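Local coordinates for initiator protein NS1 (Human bocavirus, PDB 4KW3) that probably initiates rolling-circle replication of the viral genome by binding the origin, unwinding it and nicking one DNA strand, the binding and nicking belonging to this N-terminal domain, at residues Asn233-Ala238 / His255-Tyr260; Phe207-Leu212 / Asn259-Leu264; Asp71-Ala76 / Thr241-Leu246. All coordinates share one frame; numbering follows the deposited sequence.

Interaction 1: residues Asn233-Ala238 / His255-Tyr260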
loop_
_atom_site.group_PDB
_atom_site.type_symbol
_atom_site.label_atom_id
_atom_site.label_comp_id
_atom_site.label_asym_id
_atom_site.label_seq_id
_atom_site.Cartn_x
_atom_site.Cartn_y
_atom_site.Cartn_z
ATOM N N ASN A 233 18.535 3.529 -7.279
ATOM C CA ASN A 233 17.146 3.150 -7.440
ATOM C C ASN A 233 16.265 4.274 -7.954
ATOM O O ASN A 233 15.038 4.210 -7.889
ATOM C CB ASN A 233 16.631 2.601 -6.114
ATOM C CG ASN A 233 17.343 1.327 -5.718
ATOM O OD1 ASN A 233 16.984 0.245 -6.185
ATOM N ND2 ASN A 233 18.389 1.450 -4.885
ATOM N N TRP A 234 16.899 5.291 -8.519
ATOM C CA TRP A 234 16.159 6.438 -9.007
ATOM C C TRP A 234 15.667 6.219 -10.420
ATOM O O TRP A 234 16.432 5.857 -11.311
ATOM C CB TRP A 234 17.009 7.677 -8.954
ATOM C CG TRP A 234 16.271 8.897 -9.317
ATOM C CD1 TRP A 234 16.272 9.538 -10.527
ATOM C CD2 TRP A 234 15.427 9.662 -8.449
ATOM N NE1 TRP A 234 15.479 10.664 -10.454
ATOM C CE2 TRP A 234 14.944 10.756 -9.192
ATOM C CE3 TRP A 234 15.030 9.523 -7.112
ATOM C CZ2 TRP A 234 14.100 11.710 -8.645
ATOM C CZ3 TRP A 234 14.180 10.478 -6.565
ATOM C CH2 TRP A 234 13.732 11.556 -7.327
ATOM N N PHE A 235 14.370 6.402 -10.604
ATOM C CA PHE A 235 13.759 6.261 -11.909
ATOM C C PHE A 235 13.642 7.655 -12.484
ATOM O O PHE A 235 12.838 8.469 -12.001
ATOM C CB PHE A 235 12.395 5.604 -11.784
ATOM C CG PHE A 235 12.446 4.112 -11.558
ATOM C CD1 PHE A 235 12.570 3.232 -12.626
ATOM C CD2 PHE A 235 12.320 3.587 -10.273
ATOM C CE1 PHE A 235 12.554 1.843 -12.411
ATOM C CE2 PHE A 235 12.330 2.205 -10.044
ATOM C CZ PHE A 235 12.458 1.330 -11.119
ATOM N N ILE A 236 14.443 7.930 -13.514
ATOM C CA ILE A 236 14.600 9.290 -14.030
ATOM C C ILE A 236 13.282 9.921 -14.541
ATOM O O ILE A 236 13.079 11.106 -14.375
ATOM C CB ILE A 236 15.756 9.362 -15.106
ATOM C CG1 ILE A 236 16.238 10.795 -15.324
ATOM C CG2 ILE A 236 15.308 8.799 -16.417
ATOM C CD1 ILE A 236 16.443 11.587 -14.025
ATOM N N LEU A 237 12.351 9.136 -15.083
ATOM C CA LEU A 237 11.146 9.740 -15.671
ATOM C C LEU A 237 9.908 9.607 -14.765
ATOM O O LEU A 237 8.812 10.054 -15.104
ATOM C CB LEU A 237 10.866 9.176 -17.083
ATOM C CG LEU A 237 11.932 9.412 -18.168
ATOM C CD1 LEU A 237 11.533 8.760 -19.484
ATOM C CD2 LEU A 237 12.223 10.900 -18.360
ATOM N N ALA A 238 10.101 9.000 -13.607
ATOM C CA ALA A 238 9.020 8.728 -12.676
ATOM C C ALA A 238 8.450 10.015 -12.094
ATOM O O ALA A 238 9.202 10.867 -11.644
ATOM C CB ALA A 238 9.521 7.813 -11.560
ATOM N N HIS A 255 16.562 -0.712 -1.598
ATOM C CA HIS A 255 17.846 -0.736 -2.308
ATOM C C HIS A 255 17.924 -1.785 -3.432
ATOM O O HIS A 255 18.843 -1.757 -4.227
ATOM C CB HIS A 255 19.014 -0.890 -1.325
ATOM C CG HIS A 255 18.959 -2.150 -0.532
ATOM N ND1 HIS A 255 18.284 -2.244 0.669
ATOM C CD2 HIS A 255 19.481 -3.377 -0.770
ATOM C CE1 HIS A 255 18.395 -3.475 1.136
ATOM N NE2 HIS A 255 19.115 -4.184 0.281
ATOM N N TYR A 256 16.937 -2.671 -3.523
ATOM C CA TYR A 256 16.893 -3.648 -4.603
ATOM C C TYR A 256 15.843 -3.312 -5.666
ATOM O O TYR A 256 15.744 -4.048 -6.653
ATOM C CB TYR A 256 16.578 -5.050 -4.062
ATOM C CG TYR A 256 17.618 -5.658 -3.150
ATOM C CD1 TYR A 256 18.975 -5.490 -3.392
ATOM C CD2 TYR A 256 17.236 -6.393 -2.027
ATOM C CE1 TYR A 256 19.931 -6.054 -2.547
ATOM C CE2 TYR A 256 18.179 -6.955 -1.177
ATOM C CZ TYR A 256 19.525 -6.784 -1.443
ATOM O OH TYR A 256 20.467 -7.343 -0.603
ATOM N N ARG A 257 15.034 -2.262 -5.457
ATOM C CA ARG A 257 13.846 -2.027 -6.328
ATOM C C ARG A 257 14.247 -1.967 -7.811
ATOM O O ARG A 257 13.748 -2.743 -8.624
ATOM C CB ARG A 257 12.945 -0.809 -5.909
ATOM C CG ARG A 257 11.718 -0.584 -6.849
ATOM C CD ARG A 257 10.760 0.601 -6.512
ATOM N NE ARG A 257 9.789 0.190 -5.526
ATOM C CZ ARG A 257 8.476 0.081 -5.703
ATOM N NH1 ARG A 257 7.871 0.411 -6.833
ATOM N NH2 ARG A 257 7.751 -0.328 -4.688
ATOM N N LYS A 258 15.174 -1.078 -8.159
ATOM C CA LYS A 258 15.513 -0.886 -9.560
ATOM C C LYS A 258 16.088 -2.159 -10.178
ATOM O O LYS A 258 15.777 -2.489 -11.328
ATOM C CB LYS A 258 16.452 0.298 -9.758
ATOM C CG LYS A 258 16.678 0.627 -11.202
ATOM C CD LYS A 258 15.967 1.903 -11.591
ATOM C CE LYS A 258 16.946 2.904 -12.168
ATOM N NZ LYS A 258 17.551 2.365 -13.408
ATOM N N ASN A 259 16.903 -2.885 -9.421
ATOM C CA ASN A 259 17.420 -4.139 -9.945
ATOM C C ASN A 259 16.325 -5.194 -10.103
ATOM O O ASN A 259 16.288 -5.923 -11.100
ATOM C CB ASN A 259 18.576 -4.669 -9.095
ATOM C CG ASN A 259 19.205 -5.910 -9.696
ATOM O OD1 ASN A 259 19.498 -6.877 -8.994
ATOM N ND2 ASN A 259 19.389 -5.899 -11.014
ATOM N N TYR A 260 15.422 -5.250 -9.132
ATOM C CA TYR A 260 14.252 -6.143 -9.196
ATOM C C TYR A 260 13.469 -5.889 -10.475
ATOM O O TYR A 260 13.168 -6.824 -11.213
ATOM C CB TYR A 260 13.357 -5.917 -7.983
ATOM C CG TYR A 260 12.403 -7.032 -7.685
ATOM C CD1 TYR A 260 11.192 -7.142 -8.368
ATOM C CD2 TYR A 260 12.670 -7.940 -6.665
ATOM C CE1 TYR A 260 10.287 -8.147 -8.063
ATOM C CE2 TYR A 260 11.791 -8.943 -6.362
ATOM C CZ TYR A 260 10.594 -9.052 -7.066
ATOM O OH TYR A 260 9.713 -10.064 -6.748
#
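CD of K258 lies over one face of the F235 ring, while CD of R257 lies at the ring's edge, near its plane. The face contact is a CH-pi interaction, with K258 CD 3.6 Å from the centroid of the F235 ring and shifted somewhat toward the rim. Phenylalanine suits this place because it offers a broad apolar face that a lysine methylene can pack on. K258 gets there by leaving the helix with CG anti to the backbone N (chi1 -173°) and then bending at each later torsion, so that CE comes to 3.1 Å from the carbonyl O of W234. NZ stands too far from the F235 ring for more than a weak cation-pi attraction. The guanidinium plane of R257, further along that side chain, is turned 87° to the ring.

A second flat group, the amide of N233, uses both of its ends. OD1 accepts from K258 N, at 3.0 Å and with an N-H...O angle of 165°; the donor lies in the carbonyl plane, on a lone pair. An asparagine oxygen is well placed here, since a first-turn amide has no carbonyl within its own helix to bind. ND2 gives a weak bond to H255 O, at 3.3 Å, and a better one to S230, so the amide is held against flipping and sits buried where the chain enters the helix.

N233 to F235 thus lie on the start of helix 257-268, and a type I turn from F235 to A238 then carries the chain away. W234, whose CB points away from the helix, packs on helix 225-228 and N216, and R257 runs inward to L213, Q106 and the ring of Y242, joining this corner to the central sheet.

Interaction 2: residues Phe207-Leu212 / Asn259-Leu264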
loop_
_atom_site.group_PDB
_atom_site.type_symbol
_atom_site.label_atom_id
_atom_site.label_comp_id
_atom_site.label_asym_id
_atom_site.label_seq_id
_atom_site.Cartn_x
_atom_site.Cartn_y
_atom_site.Cartn_z
ATOM N N PHE A 207 1.564 -5.569 -15.065
ATOM C CA PHE A 207 0.991 -4.386 -14.448
ATOM C C PHE A 207 1.875 -3.948 -13.276
ATOM O O PHE A 207 2.155 -2.752 -13.103
ATOM C CB PHE A 207 -0.450 -4.617 -14.016
ATOM C CG PHE A 207 -1.027 -3.465 -13.285
ATOM C CD1 PHE A 207 -1.377 -2.308 -13.969
ATOM C CD2 PHE A 207 -1.156 -3.503 -11.896
ATOM C CE1 PHE A 207 -1.873 -1.210 -13.303
ATOM C CE2 PHE A 207 -1.661 -2.418 -11.211
ATOM C CZ PHE A 207 -2.021 -1.263 -11.910
ATOM N N PHE A 208 2.324 -4.928 -12.492
ATOM C CA PHE A 208 3.303 -4.704 -11.420
ATOM C C PHE A 208 4.582 -4.064 -11.960
ATOM O O PHE A 208 5.023 -3.018 -11.475
ATOM C CB PHE A 208 3.644 -6.043 -10.745
ATOM C CG PHE A 208 4.652 -5.940 -9.619
ATOM C CD1 PHE A 208 4.511 -4.987 -8.613
ATOM C CD2 PHE A 208 5.728 -6.819 -9.557
ATOM C CE1 PHE A 208 5.427 -4.904 -7.572
ATOM C CE2 PHE A 208 6.672 -6.739 -8.515
ATOM C CZ PHE A 208 6.515 -5.778 -7.519
ATOM N N LYS A 209 5.164 -4.702 -12.976
ATOM C CA LYS A 209 6.450 -4.291 -13.520
ATOM C C LYS A 209 6.374 -2.910 -14.147
ATOM O O LYS A 209 7.262 -2.073 -13.923
ATOM C CB LYS A 209 6.945 -5.283 -14.570
ATOM C CG LYS A 209 8.314 -4.917 -15.133
ATOM C CD LYS A 209 8.637 -5.597 -16.467
ATOM C CE LYS A 209 7.825 -5.010 -17.579
ATOM N NZ LYS A 209 8.307 -5.433 -18.926
ATOM N N ASN A 210 5.298 -2.656 -14.900
ATOM C CA ASN A 210 5.233 -1.422 -15.665
ATOM C C ASN A 210 4.589 -0.241 -14.974
ATOM O O ASN A 210 4.969 0.898 -15.256
ATOM C CB ASN A 210 4.572 -1.655 -17.029
ATOM C CG ASN A 210 5.444 -2.456 -17.927
ATOM O OD1 ASN A 210 6.658 -2.277 -17.910
ATOM N ND2 ASN A 210 4.858 -3.380 -18.680
ATOM N N TYR A 211 3.673 -0.490 -14.043
ATOM C CA TYR A 211 2.990 0.632 -13.422
ATOM C C TYR A 211 3.384 0.812 -11.950
ATOM O O TYR A 211 3.603 1.925 -11.521
ATOM C CB TYR A 211 1.442 0.593 -13.588
ATOM C CG TYR A 211 0.823 1.713 -12.773
ATOM C CD1 TYR A 211 0.782 3.025 -13.271
ATOM C CD2 TYR A 211 0.354 1.485 -11.472
ATOM C CE1 TYR A 211 0.279 4.073 -12.500
ATOM C CE2 TYR A 211 -0.151 2.527 -10.696
ATOM C CZ TYR A 211 -0.179 3.822 -11.218
ATOM O OH TYR A 211 -0.675 4.862 -10.458
ATOM N N LEU A 212 3.543 -0.265 -11.195
ATOM C CA LEU A 212 3.840 -0.129 -9.763
ATOM C C LEU A 212 5.352 0.022 -9.460
ATOM O O LEU A 212 5.739 0.837 -8.622
ATOM C CB LEU A 212 3.247 -1.301 -8.984
ATOM C CG LEU A 212 1.714 -1.396 -8.922
ATOM C CD1 LEU A 212 1.305 -2.619 -8.116
ATOM C CD2 LEU A 212 1.104 -0.125 -8.298
ATOM N N ASN A 259 16.903 -2.885 -9.421
ATOM C CA ASN A 259 17.420 -4.139 -9.945
ATOM C C ASN A 259 16.325 -5.194 -10.103
ATOM O O ASN A 259 16.288 -5.923 -11.100
ATOM C CB ASN A 259 18.576 -4.669 -9.095
ATOM C CG ASN A 259 19.205 -5.910 -9.696
ATOM O OD1 ASN A 259 19.498 -6.877 -8.994
ATOM N ND2 ASN A 259 19.389 -5.899 -11.014
ATOM N N TYR A 260 15.422 -5.250 -9.132
ATOM C CA TYR A 260 14.252 -6.143 -9.196
ATOM C C TYR A 260 13.469 -5.889 -10.475
ATOM O O TYR A 260 13.168 -6.824 -11.213
ATOM C CB TYR A 260 13.357 -5.917 -7.983
ATOM C CG TYR A 260 12.403 -7.032 -7.685
ATOM C CD1 TYR A 260 11.192 -7.142 -8.368
ATOM C CD2 TYR A 260 12.670 -7.940 -6.665
ATOM C CE1 TYR A 260 10.287 -8.147 -8.063
ATOM C CE2 TYR A 260 11.791 -8.943 -6.362
ATOM C CZ TYR A 260 10.594 -9.052 -7.066
ATOM O OH TYR A 260 9.713 -10.064 -6.748
ATOM N N HIS A 261 13.180 -4.616 -10.749
ATOM C CA HIS A 261 12.528 -4.217 -11.998
ATOM C C HIS A 261 13.293 -4.623 -13.259
ATOM O O HIS A 261 12.699 -5.093 -14.235
ATOM C CB HIS A 261 12.332 -2.718 -12.006
ATOM C CG HIS A 261 11.774 -2.192 -13.285
ATOM N ND1 HIS A 261 12.571 -1.802 -14.340
ATOM C CD2 HIS A 261 10.497 -1.994 -13.684
ATOM C CE1 HIS A 261 11.811 -1.380 -15.332
ATOM N NE2 HIS A 261 10.547 -1.489 -14.961
ATOM N N ALA A 262 14.610 -4.429 -13.222
ATOM C CA ALA A 262 15.490 -4.742 -14.343
ATOM C C ALA A 262 15.436 -6.236 -14.656
ATOM O O ALA A 262 15.345 -6.630 -15.811
ATOM C CB ALA A 262 16.913 -4.327 -14.018
ATOM N N THR A 263 15.498 -7.065 -13.617
ATOM C CA THR A 263 15.405 -8.500 -13.792
ATOM C C THR A 263 14.066 -8.907 -14.422
ATOM O O THR A 263 14.047 -9.679 -15.376
ATOM C CB THR A 263 15.597 -9.232 -12.457
ATOM O OG1 THR A 263 16.895 -8.929 -11.930
ATOM C CG2 THR A 263 15.459 -10.730 -12.643
ATOM N N LEU A 264 12.951 -8.383 -13.905
ATOM C CA LEU A 264 11.650 -8.628 -14.535
ATOM C C LEU A 264 11.619 -8.176 -15.991
ATOM O O LEU A 264 11.102 -8.873 -16.855
ATOM C CB LEU A 264 10.504 -7.963 -13.769
ATOM C CG LEU A 264 10.170 -8.557 -12.409
ATOM C CD1 LEU A 264 8.990 -7.814 -11.783
ATOM C CD2 LEU A 264 9.890 -10.043 -12.533
#
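Helix 204-212 leads into the RCR-3 motif and bears Y211, the predicted nucleophile for DNA nicking; this contact packs F208 and K209 of that helix against the C-terminal helix 257-268. The short axes cross at -130°, 10.2 Å apart, and the two residues meet Y260, H261 and L264. Y211 itself takes no part.

F208 extends with CG anti to the backbone N (chi1 180°), which carries its ring beyond the helix. Its CE2 meets CE1 of Y260 at 3.9 Å, with the tyrosine carbon at the edge of the phenylalanine ring. L264 adds its CD1, 4.1 Å from F208 CD2, the two side chains crossing at about a right angle. Large apolar side chains suit this buried place, where F208 also touches T245 and I247 of the sheet; the hydroxyl of Y260 finds its polar partner in the backbone of I8.

K209 works by its stem. CG and CD slide past L264 in the opposite direction, CG lying 4.0 Å from L264 CB, before a bend at chi3 sends the ammonium to a salt bridge with D265 of the partner helix and to the carbonyl of I269 just beyond its end. A long lysine can thus bury its methylenes and still satisfy its charge. The imidazole of H261 also approaches K209, edge-on, with CD2 3.2 Å from K209 O and that oxygen in the ring plane.

Carbon contacts dominate, with polar groups at their border. The carbonyl of K209 should polarise the imidazole edge and, if anything, favour a positive H261; the ammonium, with K209 NZ 6.0 Å from H261 NE2, would work against this, though its salt bridge to D265 should soften the effect.

Interaction 3: residues Asp71-Ala76 / Thr241-Leu246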
loop_
_atom_site.group_PDB
_atom_site.type_symbol
_atom_site.label_atom_id
_atom_site.label_comp_id
_atom_site.label_asym_id
_atom_site.label_seq_id
_atom_site.Cartn_x
_atom_site.Cartn_y
_atom_site.Cartn_z
ATOM N N ASP A 71 10.919 -0.848 7.930
ATOM C CA ASP A 71 9.606 -1.516 7.777
ATOM C C ASP A 71 8.536 -0.974 8.729
ATOM O O ASP A 71 7.511 -1.605 8.942
ATOM C CB ASP A 71 9.737 -3.032 7.946
ATOM C CG ASP A 71 10.510 -3.688 6.810
ATOM O OD1 ASP A 71 10.621 -3.103 5.707
ATOM O OD2 ASP A 71 11.055 -4.787 7.038
ATOM N N ARG A 72 8.795 0.191 9.306
ATOM C CA ARG A 72 8.041 0.682 10.443
ATOM C C ARG A 72 7.299 1.987 10.176
ATOM O O ARG A 72 6.493 2.412 11.004
ATOM C CB ARG A 72 8.986 0.921 11.636
ATOM C CG ARG A 72 9.842 -0.253 12.079
ATOM C CD ARG A 72 10.967 0.212 13.035
ATOM N NE ARG A 72 10.484 1.102 14.100
ATOM C CZ ARG A 72 10.963 2.322 14.357
ATOM N NH1 ARG A 72 11.957 2.827 13.641
ATOM N NH2 ARG A 72 10.446 3.042 15.343
ATOM N N HIS A 73 7.617 2.679 9.086
ATOM C CA HIS A 73 6.956 3.967 8.867
ATOM C C HIS A 73 5.492 3.726 8.495
ATOM O O HIS A 73 5.126 2.623 8.081
ATOM C CB HIS A 73 7.658 4.796 7.804
ATOM C CG HIS A 73 7.620 4.177 6.442
ATOM N ND1 HIS A 73 8.574 3.283 6.003
ATOM C CD2 HIS A 73 6.732 4.308 5.428
ATOM C CE1 HIS A 73 8.289 2.906 4.774
ATOM N NE2 HIS A 73 7.169 3.505 4.405
ATOM N N PHE A 74 4.666 4.757 8.638
ATOM C CA PHE A 74 3.226 4.552 8.632
ATOM C C PHE A 74 2.724 3.951 7.324
ATOM O O PHE A 74 1.854 3.085 7.334
ATOM C CB PHE A 74 2.462 5.829 9.001
ATOM C CG PHE A 74 2.404 6.861 7.900
ATOM C CD1 PHE A 74 3.489 7.688 7.646
ATOM C CD2 PHE A 74 1.244 7.029 7.142
ATOM C CE1 PHE A 74 3.431 8.660 6.654
ATOM C CE2 PHE A 74 1.181 7.992 6.129
ATOM C CZ PHE A 74 2.272 8.812 5.887
ATOM N N GLY A 75 3.321 4.363 6.217
ATOM C CA GLY A 75 2.981 3.805 4.926
ATOM C C GLY A 75 3.296 2.328 4.856
ATOM O O GLY A 75 2.557 1.560 4.250
ATOM N N ALA A 76 4.397 1.920 5.473
ATOM C CA ALA A 76 4.723 0.507 5.487
ATOM C C ALA A 76 3.707 -0.282 6.321
ATOM O O ALA A 76 3.287 -1.375 5.928
ATOM C CB ALA A 76 6.150 0.276 5.980
ATOM N N THR A 241 5.076 8.300 -6.712
ATOM C CA THR A 241 5.927 7.697 -5.702
ATOM C C THR A 241 5.298 6.473 -5.076
ATOM O O THR A 241 4.111 6.198 -5.279
ATOM C CB THR A 241 6.280 8.698 -4.583
ATOM O OG1 THR A 241 5.093 9.102 -3.897
ATOM C CG2 THR A 241 6.992 9.923 -5.151
ATOM N N TYR A 242 6.102 5.708 -4.344
ATOM C CA TYR A 242 5.544 4.636 -3.526
ATOM C C TYR A 242 6.109 4.800 -2.133
ATOM O O TYR A 242 7.180 5.391 -1.948
ATOM C CB TYR A 242 5.907 3.238 -4.069
ATOM C CG TYR A 242 7.311 2.840 -3.731
ATOM C CD1 TYR A 242 8.385 3.311 -4.489
ATOM C CD2 TYR A 242 7.590 2.028 -2.625
ATOM C CE1 TYR A 242 9.668 2.966 -4.181
ATOM C CE2 TYR A 242 8.901 1.698 -2.302
ATOM C CZ TYR A 242 9.931 2.170 -3.087
ATOM O OH TYR A 242 11.231 1.845 -2.794
ATOM N N SER A 243 5.424 4.199 -1.167
ATOM C CA SER A 243 5.884 4.220 0.212
ATOM C C SER A 243 6.489 2.884 0.616
ATOM O O SER A 243 7.549 2.841 1.240
ATOM C CB SER A 243 4.728 4.574 1.149
ATOM O OG SER A 243 5.122 4.374 2.482
ATOM N N HIS A 244 5.802 1.803 0.258
ATOM C CA HIS A 244 6.182 0.455 0.686
ATOM C C HIS A 244 5.528 -0.599 -0.183
ATOM O O HIS A 244 4.393 -0.443 -0.611
ATOM C CB HIS A 244 5.762 0.219 2.129
ATOM C CG HIS A 244 6.415 -0.971 2.756
ATOM N ND1 HIS A 244 7.751 -0.996 3.083
ATOM C CD2 HIS A 244 5.917 -2.178 3.108
ATOM C CE1 HIS A 244 8.050 -2.165 3.611
ATOM N NE2 HIS A 244 6.953 -2.896 3.644
ATOM N N THR A 245 6.244 -1.684 -0.435
ATOM C CA THR A 245 5.774 -2.710 -1.359
ATOM C C THR A 245 5.900 -4.102 -0.762
ATOM O O THR A 245 6.977 -4.495 -0.310
ATOM C CB THR A 245 6.559 -2.619 -2.668
ATOM O OG1 THR A 245 6.318 -1.336 -3.212
ATOM C CG2 THR A 245 6.084 -3.633 -3.684
ATOM N N LEU A 246 4.791 -4.832 -0.737
ATOM C CA LEU A 246 4.799 -6.212 -0.241
ATOM C C LEU A 246 4.504 -7.192 -1.362
ATOM O O LEU A 246 3.509 -7.053 -2.078
ATOM C CB LEU A 246 3.798 -6.393 0.891
ATOM C CG LEU A 246 4.213 -5.756 2.219
ATOM C CD1 LEU A 246 3.071 -5.830 3.228
ATOM C CD2 LEU A 246 5.462 -6.462 2.757
#
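Hydrogen bonding centres on H73, the N-cap residue of helix 74-94. Its ring is set by a first torsion that puts CG between the backbone N and the carbonyl carbon (chi1 64°), and NE2 then reaches S243. NE2 lies 2.9 Å from S243 OG, a hydrogen bond in which either atom could be the donor. A weak bond from H73 NE2 to S243 O, 3.3 Å long, requires the proton to be on NE2, which would then share it between S243 O and OG. Serine suits the place because its small hydroxyl, anti to the backbone N, fits against the helix start: OG comes 3.3 Å from CA of G75, where glycine has no side chain to stand in its way.

Apolar packing is carried by A76. Its CB lies over the face of the H244 ring, 3.6 Å from the centroid, in a CH-pi contact, and also covers the rim of one face of H73. The two imidazole planes are 80° apart; the methyl lies over a face of each, and alanine is small enough to sit there.

Electrostatics enter at the edge of H244, where CE1 is 3.4 Å from D71 OD1, the carboxylate standing steeply to the ring. A carboxylate so placed would polarise that C-H and may favour protonation of H244.

All of this happens where strand 241-247 breaks at S243. The neighbouring strand 101-109 holds E108, a predicted metal ligand whose side chain is about 6 Å from that of S243, and its S107 bonds G75 O. A helix laid by its first turn on a central strand near the predicted metal site is consistent with the alpha/beta fold of HUH-type nickases.

Interactions 1 and 2 share helix 257-268 and lie about 9 Å apart between centres; the F235 ring of the first meets H261 of the second edge-to-face. R257 binds the group together: its NH1 makes a weak hydrogen bond to L212 O, 2.8 Å away, at the end of helix 204-212, and its guanidinium makes a cation-pi contact with Y242 in the strand of interaction 3. F208 CE1, 4.1 Å from T245 CG2, joins interactions 2 and 3. The predicted active site lies close by: the R257 side chain is about 9 Å from those of both Y211 and E108, and F208 about 8 Å from H117, side chain to side chain.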